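Local coordinates for ferric vibriobactin ABC transporter, periplasmic ferric vibriobactin-binding protein (Vibrio cholerae, PDB 3R5T), which binds iron-loaded vibriobactin in the periplasm and probably delivers this ferric siderophore to an ABC transporter for uptake, at residues A178-K181 against A182-H186; P253-R257 against K258-G262. All coordinates share one frame; numbering follows the deposited sequence.

How the contacts relate
Both contacts are local chain reversals adjoining one mixed sheet, whose strands run in the order 214-217, 177-180, 165-169, 229-233, 260-264. Contact 1 comes first along the chain and turns the inner strand 177-180 into helix 185-192; contact 2 follows and does the converse, leading helix 253-256 into an outer strand, 260-264. Their centres lie 19 Å apart and their nearest atoms about 10 Å, so they do not touch. Contact 1 sits nearer the centre of the molecule (10 Å from it) and probably helps shape the surroundings of the siderophore pocket, the Ala180 side chain being about 8 Å from bound vibriobactin. Contact 2, 24 Å from that centre, belongs to the sheet's outer part.

Contact 1 (A178-K181 against A182-H186); sequences AVAK and AQSAH
Ser184 folds its side chain back over the end of the preceding strand, so that OG lies 2.8 Å from Lys181 O and donates a hydrogen bond to it. The hydroxyl meets this oxygen in the carbonyl plane, with a C=O...OG angle of 157°. The backbone N of Ser184 reaches the same Lys181 O at 3.0 Å from above that plane, about 50° out of it, and the two bonds together grip one carbonyl from different directions. A chi1 of 71° sets OG between the backbone N and the carbonyl carbon, and from there it also touches Ala180 CB at 3.7 Å; the small methyl suits a buried place beside the hydroxyl. The backbone bond closes a type I beta turn from Lys181 to Ser184, carrying strand 177-180 into helix 185-192. Ser184 is the N-cap of this helix: besides donating to Lys181 O, its OG accepts from the backbone N of Ala187, a double role for which a short hydroxyl side chain is well fitted. Lys181 sends its long chain the other way, bent at its third torsion, and NZ binds His211 O, while the backbone carbonyl takes the turn's two bonds. In the first turn of the helix, His186 turns its ring away from residues 178-181; NE2 binds Ser267 O and the ring packs edge-to-face with Phe214.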
loop_
_atom_site.group_PDB
_atom_site.type_symbol
_atom_site.label_atom_id
_atom_site.label_comp_id
_atom_site.label_asym_id
_atom_site.label_seq_id
_atom_site.Cartn_x
_atom_site.Cartn_y
_atom_site.Cartn_z
ATOM N N ALA A 178 -12.468 7.508 5.978
ATOM C CA ALA A 178 -11.722 6.387 6.557
ATOM C C ALA A 178 -10.467 6.823 7.284
ATOM O O ALA A 178 -9.882 7.862 6.966
ATOM C CB ALA A 178 -11.398 5.334 5.497
ATOM N N VAL A 179 -10.063 6.021 8.271
ATOM C CA VAL A 179 -8.906 6.345 9.093
ATOM C C VAL A 179 -7.999 5.118 9.239
ATOM O O VAL A 179 -8.464 4.024 9.562
ATOM C CB VAL A 179 -9.348 6.833 10.491
ATOM C CG1 VAL A 179 -8.135 7.184 11.352
ATOM C CG2 VAL A 179 -10.309 8.030 10.388
ATOM N N ALA A 180 -6.704 5.309 9.036
ATOM C CA ALA A 180 -5.770 4.173 9.075
ATOM C C ALA A 180 -5.710 3.454 10.419
ATOM O O ALA A 180 -5.720 4.083 11.482
ATOM C CB ALA A 180 -4.329 4.596 8.652
ATOM N N LYS A 181 -5.613 2.129 10.348
ATOM C CA LYS A 181 -5.517 1.269 11.526
ATOM C C LYS A 181 -4.073 0.841 11.744
ATOM O O LYS A 181 -3.245 0.926 10.831
ATOM C CB LYS A 181 -6.438 0.051 11.366
ATOM C CG LYS A 181 -7.922 0.425 11.364
ATOM C CD LYS A 181 -8.822 -0.743 10.994
ATOM C CE LYS A 181 -8.545 -1.951 11.857
ATOM N NZ LYS A 181 -9.624 -2.961 11.692
ATOM N N ALA A 182 -3.773 0.396 12.966
ATOM C CA ALA A 182 -2.396 0.096 13.376
ATOM C C ALA A 182 -1.644 -0.874 12.476
ATOM O O ALA A 182 -0.451 -0.713 12.276
ATOM C CB ALA A 182 -2.394 -0.410 14.815
ATOM N N GLN A 183 -2.329 -1.876 11.951
ATOM C CA GLN A 183 -1.663 -2.891 11.131
ATOM C C GLN A 183 -1.500 -2.479 9.669
ATOM O O GLN A 183 -0.895 -3.203 8.872
ATOM C CB GLN A 183 -2.427 -4.216 11.206
ATOM C CG GLN A 183 -2.522 -4.772 12.616
ATOM C CD GLN A 183 -3.694 -5.709 12.802
ATOM O OE1 GLN A 183 -4.228 -5.844 13.909
ATOM N NE2 GLN A 183 -4.108 -6.361 11.722
ATOM N N SER A 184 -2.056 -1.326 9.297
ATOM C CA SER A 184 -1.972 -0.882 7.900
ATOM C C SER A 184 -0.541 -0.595 7.475
ATOM O O SER A 184 0.314 -0.186 8.292
ATOM C CB SER A 184 -2.844 0.361 7.672
ATOM O OG SER A 184 -2.303 1.520 8.294
ATOM N N ALA A 185 -0.276 -0.801 6.190
ATOM C CA ALA A 185 1.032 -0.456 5.650
ATOM C C ALA A 185 1.347 1.021 5.894
ATOM O O ALA A 185 2.501 1.378 6.164
ATOM C CB ALA A 185 1.141 -0.820 4.196
ATOM N N HIS A 186 0.322 1.865 5.842
ATOM C CA HIS A 186 0.505 3.294 6.058
ATOM C C HIS A 186 0.942 3.611 7.486
ATOM O O HIS A 186 1.883 4.363 7.692
ATOM C CB HIS A 186 -0.804 4.039 5.781
ATOM C CG HIS A 186 -1.219 4.046 4.350
ATOM N ND1 HIS A 186 -1.839 2.972 3.752
ATOM C CD2 HIS A 186 -1.184 5.032 3.423
ATOM C CE1 HIS A 186 -2.143 3.286 2.499
ATOM N NE2 HIS A 186 -1.743 4.526 2.271
#

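Contact 2 (P253-R257 against K258-G262); sequences PSIQR and KQVYG
Val260 lies beside Ile255, the two side chains heading in one direction, and CG2 of Val260 rests 3.8 Å from CG1 of Ile255. Branched apolar residues suit this buried side, where Phe243 of helix 237-244 touches both. Ser254 adjoins the pair: its OG passes 4.1 Å from Val260 CG2 and is hydrogen-bonded to Thr230 OG1, which satisfies a polar group in the interior. Between the two sides the backbone ends helix 253-256 with a Schellman motif. Gln259 N meets Ser254 O at 2.7 Å nearly along the C=O axis, while Lys258 N bonds to Ile255 O at 3.0 Å from well above the carbonyl plane. Lys258 takes positive phi (50°) to make this reversal, its long charged chain suiting an exposed helix end, and the chain then enters strand 260-264. The other side is looser. There exposed Arg257 slants across Gln259, the guanidinium tilted 42° against the amide, with Gln259 NE2 4.0 Å from Arg257 CB; the long amide side chain lets NE2 bond to Glu228 O. The extended Arg257 chain runs back along the last turn, and its NH1 donates to Pro253 O at 3.1 Å, on the face of that carbonyl opposite the one used by Arg257 N.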
loop_
_atom_site.group_PDB
_atom_site.type_symbol
_atom_site.label_atom_id
_atom_site.label_comp_id
_atom_site.label_asym_id
_atom_site.label_seq_id
_atom_site.Cartn_x
_atom_site.Cartn_y
_atom_site.Cartn_z
ATOM N N PRO A 253 -7.747 19.052 16.836
ATOM C CA PRO A 253 -6.438 19.502 17.311
ATOM C C PRO A 253 -5.439 19.743 16.180
ATOM O O PRO A 253 -4.690 20.722 16.226
ATOM C CB PRO A 253 -5.978 18.352 18.217
ATOM C CG PRO A 253 -7.255 17.716 18.683
ATOM C CD PRO A 253 -8.220 17.846 17.537
ATOM N N SER A 254 -5.440 18.881 15.163
ATOM C CA SER A 254 -4.497 19.036 14.061
ATOM C C SER A 254 -4.782 20.281 13.215
ATOM O O SER A 254 -3.856 20.928 12.721
ATOM C CB SER A 254 -4.473 17.770 13.206
ATOM O OG SER A 254 -5.772 17.473 12.715
ATOM N N ILE A 255 -6.060 20.615 13.051
ATOM C CA ILE A 255 -6.454 21.853 12.374
ATOM C C ILE A 255 -6.163 23.097 13.226
ATOM O O ILE A 255 -5.648 24.094 12.726
ATOM C CB ILE A 255 -7.929 21.805 11.913
ATOM C CG1 ILE A 255 -8.075 20.805 10.764
ATOM C CG2 ILE A 255 -8.391 23.175 11.471
ATOM C CD1 ILE A 255 -9.519 20.591 10.322
ATOM N N GLN A 256 -6.466 23.031 14.518
ATOM C CA GLN A 256 -6.139 24.133 15.415
ATOM C C GLN A 256 -4.644 24.452 15.376
ATOM O O GLN A 256 -4.249 25.619 15.364
ATOM C CB GLN A 256 -6.590 23.812 16.839
ATOM C CG GLN A 256 -8.104 23.793 16.994
ATOM C CD GLN A 256 -8.545 23.361 18.381
ATOM O OE1 GLN A 256 -7.949 22.470 18.985
ATOM N NE2 GLN A 256 -9.601 23.988 18.888
ATOM N N ARG A 257 -3.814 23.414 15.330
ATOM C CA ARG A 257 -2.367 23.603 15.302
ATOM C C ARG A 257 -1.817 23.755 13.885
ATOM O O ARG A 257 -0.606 23.903 13.698
ATOM C CB ARG A 257 -1.659 22.447 16.006
ATOM C CG ARG A 257 -2.069 22.256 17.456
ATOM C CD ARG A 257 -1.552 20.926 17.992
ATOM N NE ARG A 257 -1.741 20.802 19.435
ATOM C CZ ARG A 257 -2.915 20.567 20.015
ATOM N NH1 ARG A 257 -4.009 20.440 19.275
ATOM N NH2 ARG A 257 -2.995 20.465 21.335
ATOM N N LYS A 258 -2.705 23.726 12.895
ATOM C CA LYS A 258 -2.295 23.801 11.500
ATOM C C LYS A 258 -1.195 22.775 11.237
ATOM O O LYS A 258 -0.118 23.091 10.725
ATOM C CB LYS A 258 -1.851 25.216 11.123
ATOM C CG LYS A 258 -3.009 26.190 10.949
ATOM C CD LYS A 258 -2.534 27.525 10.396
ATOM C CE LYS A 258 -3.690 28.494 10.247
ATOM N NZ LYS A 258 -4.364 28.735 11.553
ATOM N N GLN A 259 -1.474 21.539 11.622
ATOM C CA GLN A 259 -0.574 20.442 11.332
ATOM C C GLN A 259 -1.324 19.381 10.548
ATOM O O GLN A 259 -1.443 18.225 10.963
ATOM C CB GLN A 259 0.058 19.901 12.619
ATOM C CG GLN A 259 1.131 20.859 13.164
ATOM C CD GLN A 259 1.574 20.588 14.597
ATOM O OE1 GLN A 259 2.426 21.304 15.122
ATOM N NE2 GLN A 259 0.992 19.586 15.238
ATOM N N VAL A 260 -1.851 19.807 9.399
ATOM C CA VAL A 260 -2.517 18.923 8.458
ATOM C C VAL A 260 -1.686 18.901 7.188
ATOM O O VAL A 260 -1.473 19.942 6.564
ATOM C CB VAL A 260 -3.920 19.436 8.091
ATOM C CG1 VAL A 260 -4.556 18.518 7.059
ATOM C CG2 VAL A 260 -4.793 19.534 9.322
ATOM N N TYR A 261 -1.231 17.711 6.808
ATOM C CA TYR A 261 -0.291 17.560 5.709
ATOM C C TYR A 261 -0.772 16.509 4.721
ATOM O O TYR A 261 -1.431 15.536 5.098
ATOM C CB TYR A 261 1.088 17.156 6.257
ATOM C CG TYR A 261 1.570 18.041 7.391
ATOM C CD1 TYR A 261 1.964 19.354 7.153
ATOM C CD2 TYR A 261 1.610 17.569 8.699
ATOM C CE1 TYR A 261 2.393 20.168 8.186
ATOM C CE2 TYR A 261 2.036 18.372 9.731
ATOM C CZ TYR A 261 2.430 19.667 9.473
ATOM O OH TYR A 261 2.857 20.467 10.509
ATOM N N GLY A 262 -0.466 16.712 3.447
ATOM C CA GLY A 262 -0.676 15.647 2.487
ATOM C C GLY A 262 0.432 14.623 2.582
ATOM O O GLY A 262 1.610 14.956 2.689
#